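Sugar ABC transporter substrate-binding protein (Treponema pallidum subsp. pallidum, PDB 5U2P) probably serves as the periplasmic ligand-binding component of an ABC transporter, possibly for a sugar, although its ligand is not established. Local coordinates at residues A[295-307]-A[366-379]. Sequence-based numbering, arbitrary orientation.
Sequences NAQDVLTGSLEVQ and HIEKGKVIQAIDAY. With EDO (1,2-ethanediol), chain E.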
ATOM      1  N   ASN A 295     -16.602  -5.053   8.963  1.00 79.07           N
ATOM      2  CA  ASN A 295     -16.024  -3.764   9.339  1.00 78.17           C
ATOM      3  C   ASN A 295     -15.350  -3.026   8.180  1.00 74.38           C
ATOM      4  O   ASN A 295     -14.626  -2.070   8.406  1.00 73.94           O
ATOM      5  CB  ASN A 295     -15.004  -3.966  10.465  1.00 75.94           C
ATOM      6  CG  ASN A 295     -13.762  -4.725  10.011  1.00 66.74           C
ATOM      7  OD1 ASN A 295     -13.748  -5.357   8.954  1.00 41.52           O
ATOM      8  ND2 ASN A 295     -12.714  -4.668  10.817  1.00 52.27           N
ATOM      9  N   ALA A 296     -15.610  -3.456   6.946  1.00 63.51           N
ATOM     10  CA  ALA A 296     -14.909  -2.944   5.761  1.00 63.01           C
ATOM     11  C   ALA A 296     -14.834  -1.413   5.671  1.00 52.32           C
ATOM     12  O   ALA A 296     -13.863  -0.871   5.143  1.00 50.78           O
ATOM     13  CB  ALA A 296     -15.569  -3.497   4.496  1.00 63.75           C
ATOM     14  N   GLN A 297     -15.846  -0.720   6.191  1.00 53.80           N
ATOM     15  CA  GLN A 297     -15.919   0.739   6.071  1.00 60.78           C
ATOM     16  C   GLN A 297     -14.942   1.451   7.018  1.00 68.89           C
ATOM     17  O   GLN A 297     -14.752   2.668   6.927  1.00 45.16           O
ATOM     18  CB  GLN A 297     -17.348   1.225   6.349  1.00 74.90           C
ATOM     19  CG  GLN A 297     -18.418   0.627   5.436  1.00 75.10           C
ATOM     20  CD  GLN A 297     -18.333   1.125   3.995  1.00 80.61           C
ATOM     21  OE1 GLN A 297     -17.690   2.137   3.705  1.00 69.89           O
ATOM     22  NE2 GLN A 297     -18.994   0.411   3.084  1.00 69.71           N
ATOM     23  N   ASP A 298     -14.322   0.692   7.918  1.00 44.49           N
ATOM     24  CA  ASP A 298     -13.477   1.273   8.953  1.00 40.38           C
ATOM     25  C   ASP A 298     -12.138   1.764   8.401  1.00 40.63           C
ATOM     26  O   ASP A 298     -11.682   2.840   8.762  1.00 32.02           O
ATOM     27  CB  ASP A 298     -13.245   0.264  10.089  1.00 46.30           C
ATOM     28  CG  ASP A 298     -12.413  -0.950   9.666  1.00 77.16           C
ATOM     29  OD1 ASP A 298     -12.207  -1.162   8.450  1.00 81.50           O
ATOM     30  OD2 ASP A 298     -11.980  -1.712  10.561  1.00 70.88           O
ATOM     31  N   VAL A 299     -11.520   0.982   7.521  1.00 27.45           N
ATOM     32  CA  VAL A 299     -10.163   1.274   7.064  1.00 21.19           C
ATOM     33  C   VAL A 299      -9.961   0.781   5.633  1.00 30.60           C
ATOM     34  O   VAL A 299     -10.605  -0.168   5.207  1.00 31.36           O
ATOM     35  CB  VAL A 299      -9.110   0.633   8.000  1.00 29.22           C
ATOM     36  CG1 VAL A 299      -8.938  -0.869   7.712  1.00 37.55           C
ATOM     37  CG2 VAL A 299      -7.805   1.351   7.909  1.00 54.50           C
ATOM     38  N   LEU A 300      -9.085   1.445   4.892  1.00 24.68           N
ATOM     39  CA  LEU A 300      -8.647   0.956   3.588  1.00 21.65           C
ATOM     40  C   LEU A 300      -7.389   0.130   3.802  1.00 28.12           C
ATOM     41  O   LEU A 300      -6.684   0.324   4.795  1.00 26.75           O
ATOM     42  CB  LEU A 300      -8.358   2.111   2.625  1.00 22.36           C
ATOM     43  CG  LEU A 300      -9.543   2.997   2.239  1.00 30.95           C
ATOM     44  CD1 LEU A 300      -9.083   4.186   1.458  1.00 26.25           C
ATOM     45  CD2 LEU A 300     -10.553   2.207   1.436  1.00 48.18           C
ATOM     46  N   THR A 301      -7.091  -0.775   2.875  1.00 22.67           N
ATOM     47  CA  THR A 301      -5.766  -1.387   2.823  1.00 20.22           C
ATOM     48  C   THR A 301      -5.011  -0.967   1.565  1.00 21.40           C
ATOM     49  O   THR A 301      -5.597  -0.460   0.599  1.00 20.33           O
ATOM     50  CB  THR A 301      -5.816  -2.941   2.875  1.00 22.36           C
ATOM     51  OG1 THR A 301      -6.171  -3.468   1.589  1.00 22.81           O
ATOM     52  CG2 THR A 301      -6.795  -3.424   3.951  1.00 20.87           C
ATOM     53  N   GLY A 302      -3.695  -1.160   1.598  1.00 19.07           N
ATOM     54  CA  GLY A 302      -2.845  -0.864   0.456  1.00 20.17           C
ATOM     55  C   GLY A 302      -1.410  -1.225   0.731  1.00 21.35           C
ATOM     56  O   GLY A 302      -1.110  -1.993   1.651  1.00 20.41           O
ATOM     57  N   SER A 303      -0.520  -0.676  -0.080  1.00 19.74           N
ATOM     58  CA  SER A 303       0.894  -0.758   0.174  1.00 17.05           C
ATOM     59  C   SER A 303       1.404   0.539   0.770  1.00 17.92           C
ATOM     60  O   SER A 303       1.252   1.604   0.163  1.00 20.17           O
ATOM     61  CB  SER A 303       1.691  -1.033  -1.081  1.00 21.22           C
ATOM     62  OG  SER A 303       3.069  -0.990  -0.735  1.00 24.12           O
ATOM     63  N   LEU A 304       2.004   0.423   1.946  1.00 17.99           N
ATOM     64  CA  LEU A 304       2.665   1.541   2.625  1.00 18.12           C
ATOM     65  C   LEU A 304       4.182   1.392   2.536  1.00 22.24           C
ATOM     66  O   LEU A 304       4.930   1.987   3.324  1.00 21.10           O
ATOM     67  CB  LEU A 304       2.186   1.633   4.082  1.00 20.68           C
ATOM     68  CG  LEU A 304       0.661   1.660   4.291  1.00 21.81           C
ATOM     69  CD1 LEU A 304       0.280   1.764   5.775  1.00 23.53           C
ATOM     70  CD2 LEU A 304       0.018   2.801   3.497  1.00 20.68           C
ATOM     71  N   GLU A 305       4.634   0.632   1.545  1.00 23.12           N
ATOM     72  CA  GLU A 305       6.054   0.409   1.315  1.00 20.28           C
ATOM     73  C   GLU A 305       6.658   1.609   0.596  1.00 21.12           C
ATOM     74  O   GLU A 305       7.079   1.509  -0.552  1.00 25.48           O
ATOM     75  CB  GLU A 305       6.275  -0.871   0.504  1.00 18.75           C
ATOM     76  CG  GLU A 305       5.785  -2.155   1.231  1.00 24.46           C
ATOM     77  CD  GLU A 305       6.809  -2.743   2.171  1.00 31.86           C
ATOM     78  OE1 GLU A 305       8.007  -2.422   2.013  1.00 32.69           O
ATOM     79  OE2 GLU A 305       6.417  -3.512   3.079  1.00 24.75           O
ATOM     80  N   VAL A 306       6.681   2.732   1.297  1.00 19.43           N
ATOM     81  CA  VAL A 306       7.178   3.995   0.782  1.00 17.70           C
ATOM     82  C   VAL A 306       8.616   4.251   1.222  1.00 26.93           C
ATOM     83  O   VAL A 306       9.138   3.577   2.107  1.00 21.71           O
ATOM     84  CB  VAL A 306       6.279   5.164   1.237  1.00 18.22           C
ATOM     85  CG1 VAL A 306       4.807   4.947   0.768  1.00 21.05           C
ATOM     86  CG2 VAL A 306       6.345   5.378   2.753  1.00 19.53           C
ATOM     87  N   GLN A 307       9.264   5.205   0.564  1.00 17.50           N
ATOM     88  CA  GLN A 307      10.598   5.614   0.959  1.00 18.92           C
ATOM     89  C   GLN A 307      10.528   6.728   1.993  1.00 21.39           C
ATOM     90  O   GLN A 307       9.550   7.480   2.054  1.00 18.31           O
ATOM     91  CB  GLN A 307      11.405   6.060  -0.262  1.00 27.31           C
ATOM     92  CG  GLN A 307      11.664   4.928  -1.267  1.00 36.14           C
ATOM     93  CD  GLN A 307      12.198   3.639  -0.615  1.00 60.51           C
ATOM     94  OE1 GLN A 307      11.525   2.596  -0.598  1.00 36.58           O
ATOM     95  NE2 GLN A 307      13.411   3.709  -0.086  1.00 34.22           N
ATOM     96  N   HIS A 366     -11.043   8.522   4.095  1.00 29.77           N
ATOM     97  CA  HIS A 366     -10.097   7.599   4.697  1.00 27.06           C
ATOM     98  C   HIS A 366      -8.654   8.089   4.643  1.00 23.17           C
ATOM     99  O   HIS A 366      -8.001   8.171   5.686  1.00 28.23           O
ATOM    100  CB  HIS A 366     -10.213   6.228   4.025  1.00 28.03           C
ATOM    101  CG  HIS A 366     -11.468   5.493   4.374  1.00 32.66           C
ATOM    102  ND1 HIS A 366     -12.686   5.774   3.789  1.00 32.87           N
ATOM    103  CD2 HIS A 366     -11.694   4.480   5.244  1.00 30.62           C
ATOM    104  CE1 HIS A 366     -13.608   4.969   4.287  1.00 40.20           C
ATOM    105  NE2 HIS A 366     -13.031   4.169   5.165  1.00 35.67           N
ATOM    106  N   ILE A 367      -8.148   8.419   3.462  1.00 28.52           N
ATOM    107  CA  ILE A 367      -6.707   8.653   3.348  1.00 25.52           C
ATOM    108  C   ILE A 367      -6.309   9.884   4.171  1.00 29.93           C
ATOM    109  O   ILE A 367      -5.344   9.839   4.932  1.00 28.49           O
ATOM    110  CB  ILE A 367      -6.261   8.799   1.870  1.00 26.97           C
ATOM    111  CG1 ILE A 367      -6.585   7.513   1.090  1.00 28.76           C
ATOM    112  CG2 ILE A 367      -4.762   9.100   1.806  1.00 31.33           C
ATOM    113  CD1 ILE A 367      -6.487   7.636  -0.447  1.00 29.61           C
ATOM    114  N   GLU A 368      -7.073  10.963   4.066  1.00 27.11           N
ATOM    115  CA  GLU A 368      -6.733  12.189   4.791  1.00 33.91           C
ATOM    116  C   GLU A 368      -6.792  12.007   6.308  1.00 40.65           C
ATOM    117  O   GLU A 368      -6.149  12.748   7.055  1.00 35.40           O
ATOM    118  CB  GLU A 368      -7.658  13.331   4.370  1.00 38.65           C
ATOM    119  CG  GLU A 368      -6.927  14.465   3.699  1.00 48.64           C
ATOM    120  CD  GLU A 368      -7.854  15.576   3.236  1.00 62.59           C
ATOM    121  OE1 GLU A 368      -9.085  15.457   3.425  1.00 51.17           O
ATOM    122  OE2 GLU A 368      -7.342  16.569   2.680  1.00 67.92           O
ATOM    123  N   LYS A 369      -7.548  11.006   6.748  1.00 36.98           N
ATOM    124  CA  LYS A 369      -7.738  10.726   8.163  1.00 28.82           C
ATOM    125  C   LYS A 369      -6.832   9.613   8.649  1.00 27.92           C
ATOM    126  O   LYS A 369      -6.914   9.192   9.804  1.00 30.49           O
ATOM    127  CB  LYS A 369      -9.194  10.348   8.438  1.00 43.07           C
ATOM    128  CG  LYS A 369     -10.204  11.349   7.886  1.00 41.52           C
ATOM    129  CD  LYS A 369     -11.619  11.046   8.351  1.00 48.86           C
ATOM    130  CE  LYS A 369     -12.607  12.072   7.828  1.00 50.64           C
ATOM    131  NZ  LYS A 369     -13.968  11.851   8.386  1.00 62.87           N
ATOM    132  N   GLY A 370      -5.975   9.118   7.763  1.00 25.60           N
ATOM    133  CA  GLY A 370      -5.033   8.080   8.134  1.00 24.54           C
ATOM    134  C   GLY A 370      -5.632   6.698   8.323  1.00 23.83           C
ATOM    135  O   GLY A 370      -4.977   5.814   8.895  1.00 26.59           O
ATOM    136  N   LYS A 371      -6.846   6.505   7.797  1.00 25.76           N
ATOM    137  CA  LYS A 371      -7.565   5.242   7.910  1.00 28.99           C
ATOM    138  C   LYS A 371      -7.116   4.270   6.825  1.00 26.10           C
ATOM    139  O   LYS A 371      -7.909   3.870   5.975  1.00 28.90           O
ATOM    140  CB  LYS A 371      -9.078   5.477   7.820  1.00 29.30           C
ATOM    141  CG  LYS A 371      -9.682   6.211   9.020  1.00 44.96           C
ATOM    142  CD  LYS A 371     -11.145   6.567   8.739  1.00 39.83           C
ATOM    143  CE  LYS A 371     -11.870   7.047   9.980  1.00 51.05           C
ATOM    144  NZ  LYS A 371     -11.219   8.240  10.554  1.00 71.44           N
ATOM    145  N   VAL A 372      -5.844   3.890   6.878  1.00 24.56           N
ATOM    146  CA  VAL A 372      -5.240   2.971   5.905  1.00 24.29           C
ATOM    147  C   VAL A 372      -4.206   2.108   6.628  1.00 22.38           C
ATOM    148  O   VAL A 372      -3.396   2.639   7.388  1.00 23.87           O
ATOM    149  CB  VAL A 372      -4.526   3.721   4.737  1.00 23.44           C
ATOM    150  CG1 VAL A 372      -4.046   2.731   3.676  1.00 21.34           C
ATOM    151  CG2 VAL A 372      -5.414   4.819   4.137  1.00 25.53           C
ATOM    152  N   ILE A 373      -4.226   0.800   6.389  1.00 19.60           N
ATOM    153  CA  ILE A 373      -3.232  -0.117   6.911  1.00 18.67           C
ATOM    154  C   ILE A 373      -2.672  -0.960   5.798  1.00 21.38           C
ATOM    155  O   ILE A 373      -3.285  -1.083   4.737  1.00 23.85           O
ATOM    156  CB  ILE A 373      -3.807  -1.011   8.024  1.00 30.39           C
ATOM    157  CG1 ILE A 373      -4.999  -1.842   7.518  1.00 28.59           C
ATOM    158  CG2 ILE A 373      -4.214  -0.128   9.169  1.00 23.88           C
ATOM    159  CD1 ILE A 373      -5.538  -2.846   8.594  1.00 31.49           C
ATOM    160  N   GLN A 374      -1.479  -1.499   6.004  1.00 21.38           N
ATOM    161  CA  GLN A 374      -0.834  -2.264   4.948  1.00 19.09           C
ATOM    162  C   GLN A 374      -1.416  -3.672   4.789  1.00 22.84           C
ATOM    163  O   GLN A 374      -1.430  -4.487   5.739  1.00 21.53           O
ATOM    164  CB  GLN A 374       0.670  -2.360   5.189  1.00 18.77           C
ATOM    165  CG  GLN A 374       1.363  -3.156   4.084  1.00 17.60           C
ATOM    166  CD  GLN A 374       2.793  -2.761   3.844  1.00 22.30           C
ATOM    167  OE1 GLN A 374       3.089  -1.607   3.514  1.00 23.12           O
ATOM    168  NE2 GLN A 374       3.698  -3.726   3.990  1.00 21.91           N
ATOM    169  N   ALA A 375      -1.876  -3.960   3.574  1.00 19.46           N
ATOM    170  CA  ALA A 375      -2.356  -5.282   3.215  1.00 17.54           C
ATOM    171  C   ALA A 375      -1.248  -6.318   3.294  1.00 22.02           C
ATOM    172  O   ALA A 375      -0.104  -6.053   2.930  1.00 19.16           O
ATOM    173  CB  ALA A 375      -2.959  -5.275   1.798  1.00 25.04           C
ATOM    174  N   ILE A 376      -1.595  -7.523   3.748  1.00 22.15           N
ATOM    175  CA  ILE A 376      -0.583  -8.542   3.983  1.00 19.78           C
ATOM    176  C   ILE A 376       0.179  -8.987   2.727  1.00 23.51           C
ATOM    177  O   ILE A 376       1.307  -9.475   2.857  1.00 23.22           O
ATOM    178  CB  ILE A 376      -1.192  -9.787   4.663  1.00 17.77           C
ATOM    179  CG1 ILE A 376      -2.323 -10.373   3.809  1.00 20.07           C
ATOM    180  CG2 ILE A 376      -1.666  -9.438   6.063  1.00 22.06           C
ATOM    181  CD1 ILE A 376      -2.836 -11.765   4.281  1.00 27.27           C
ATOM    182  N   ASP A 377      -0.377  -8.768   1.528  1.00 22.59           N
ATOM    183  CA  ASP A 377       0.336  -9.145   0.301  1.00 23.74           C
ATOM    184  C   ASP A 377       1.360  -8.090  -0.127  1.00 18.78           C
ATOM    185  O   ASP A 377       2.090  -8.309  -1.082  1.00 25.80           O
ATOM    186  CB  ASP A 377      -0.642  -9.439  -0.869  1.00 20.91           C
ATOM    187  CG  ASP A 377      -1.464  -8.236  -1.305  1.00 19.22           C
ATOM    188  OD1 ASP A 377      -1.668  -7.318  -0.482  1.00 22.02           O
ATOM    189  OD2 ASP A 377      -1.947  -8.242  -2.480  1.00 23.72           O
ATOM    190  N   ALA A 378       1.411  -6.961   0.572  1.00 19.08           N
ATOM    191  CA  ALA A 378       2.324  -5.879   0.182  1.00 20.91           C
ATOM    192  C   ALA A 378       3.722  -6.103   0.752  1.00 27.25           C
ATOM    193  O   ALA A 378       4.699  -5.516   0.269  1.00 22.19           O
ATOM    194  CB  ALA A 378       1.785  -4.541   0.628  1.00 21.61           C
ATOM    195  N   TYR A 379       3.820  -6.960   1.770  1.00 25.18           N
ATOM    196  CA  TYR A 379       5.101  -7.238   2.426  1.00 26.43           C
ATOM    197  C   TYR A 379       6.007  -8.061   1.493  1.00 24.10           C
ATOM    198  O   TYR A 379       5.530  -8.922   0.738  1.00 24.76           O
ATOM    199  CB  TYR A 379       4.882  -7.990   3.749  1.00 21.58           C
ATOM    200  CG  TYR A 379       4.216  -7.201   4.823  1.00 21.93           C
ATOM    201  CD1 TYR A 379       2.832  -7.115   4.907  1.00 24.93           C
ATOM    202  CD2 TYR A 379       4.973  -6.500   5.758  1.00 26.20           C
ATOM    203  CE1 TYR A 379       2.225  -6.362   5.897  1.00 22.67           C
ATOM    204  CE2 TYR A 379       4.379  -5.765   6.744  1.00 25.39           C
ATOM    205  CZ  TYR A 379       3.010  -5.705   6.827  1.00 25.59           C
ATOM    206  OH  TYR A 379       2.436  -4.961   7.819  1.00 27.63           O
TER
HETATM  207  C1  EDO E 504      -0.922  -3.347  -2.744  1.00 29.10           C
HETATM  208  O1  EDO E 504      -2.102  -2.662  -3.159  1.00 29.28           O
HETATM  209  C2  EDO E 504      -1.202  -4.443  -1.728  1.00 28.26           C
HETATM  210  O2  EDO E 504      -2.548  -4.915  -1.704  1.00 27.77           O
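His366, in the last turn of helix 360-367, lays the edge of its imidazole against the turn 295-298: NE2 donates to Gln297 O at 2.9 Å; Gln297 O lies nearly in the ring plane, whereas NE2 stands above the plane of that carbonyl. The same side chain offers its CB to Leu300 CD1, 3.5 Å away, the two side chains crossing at about a right angle. Gly370, with positive phi, closes the helix in a Schellman motif, and the chain turns at Lys371 into strand 372-374. This strand runs parallel to 300-303. Lys371 O receives Leu300 N in an almost straight bond of 2.9 Å (176°), and Ile373 uses both its N, to Leu300 O, and its O, from Gly302 N. Val372 packs on the Leu300 face, where its CG1 also meets Leu304 CD2 at 4.1 Å. Ile373 points to the face that carries Thr301, and its side chain crosses that of Val299 at about a right angle, CD1 4.0 Å from Val299 CG1. Gln374, at the end of the strand, has CG anti to its backbone N (chi1 180°), which sends the amide past Leu304: OE1 accepts Leu304 N at 2.8 Å, while NE2 donates to the anti lone pair of Glu305 OE2 at 2.9 Å and lies over one face of the Tyr379 ring. With both ends bonded, the amide is fixed in rotation. Ala375 N adds the final backbone bond, to Gly302 O, and Asp377 OD1 accepts from a bound ethanediol, probably a crystallisation additive. Within its mixed sheet strand 300-303 pairs with 372-374 in parallel and with 138-145 antiparallel; Ile139 touches Leu300 and Val372, while helix 191-214 covers Ile373 and supplies Asp195 to Thr301 OG1.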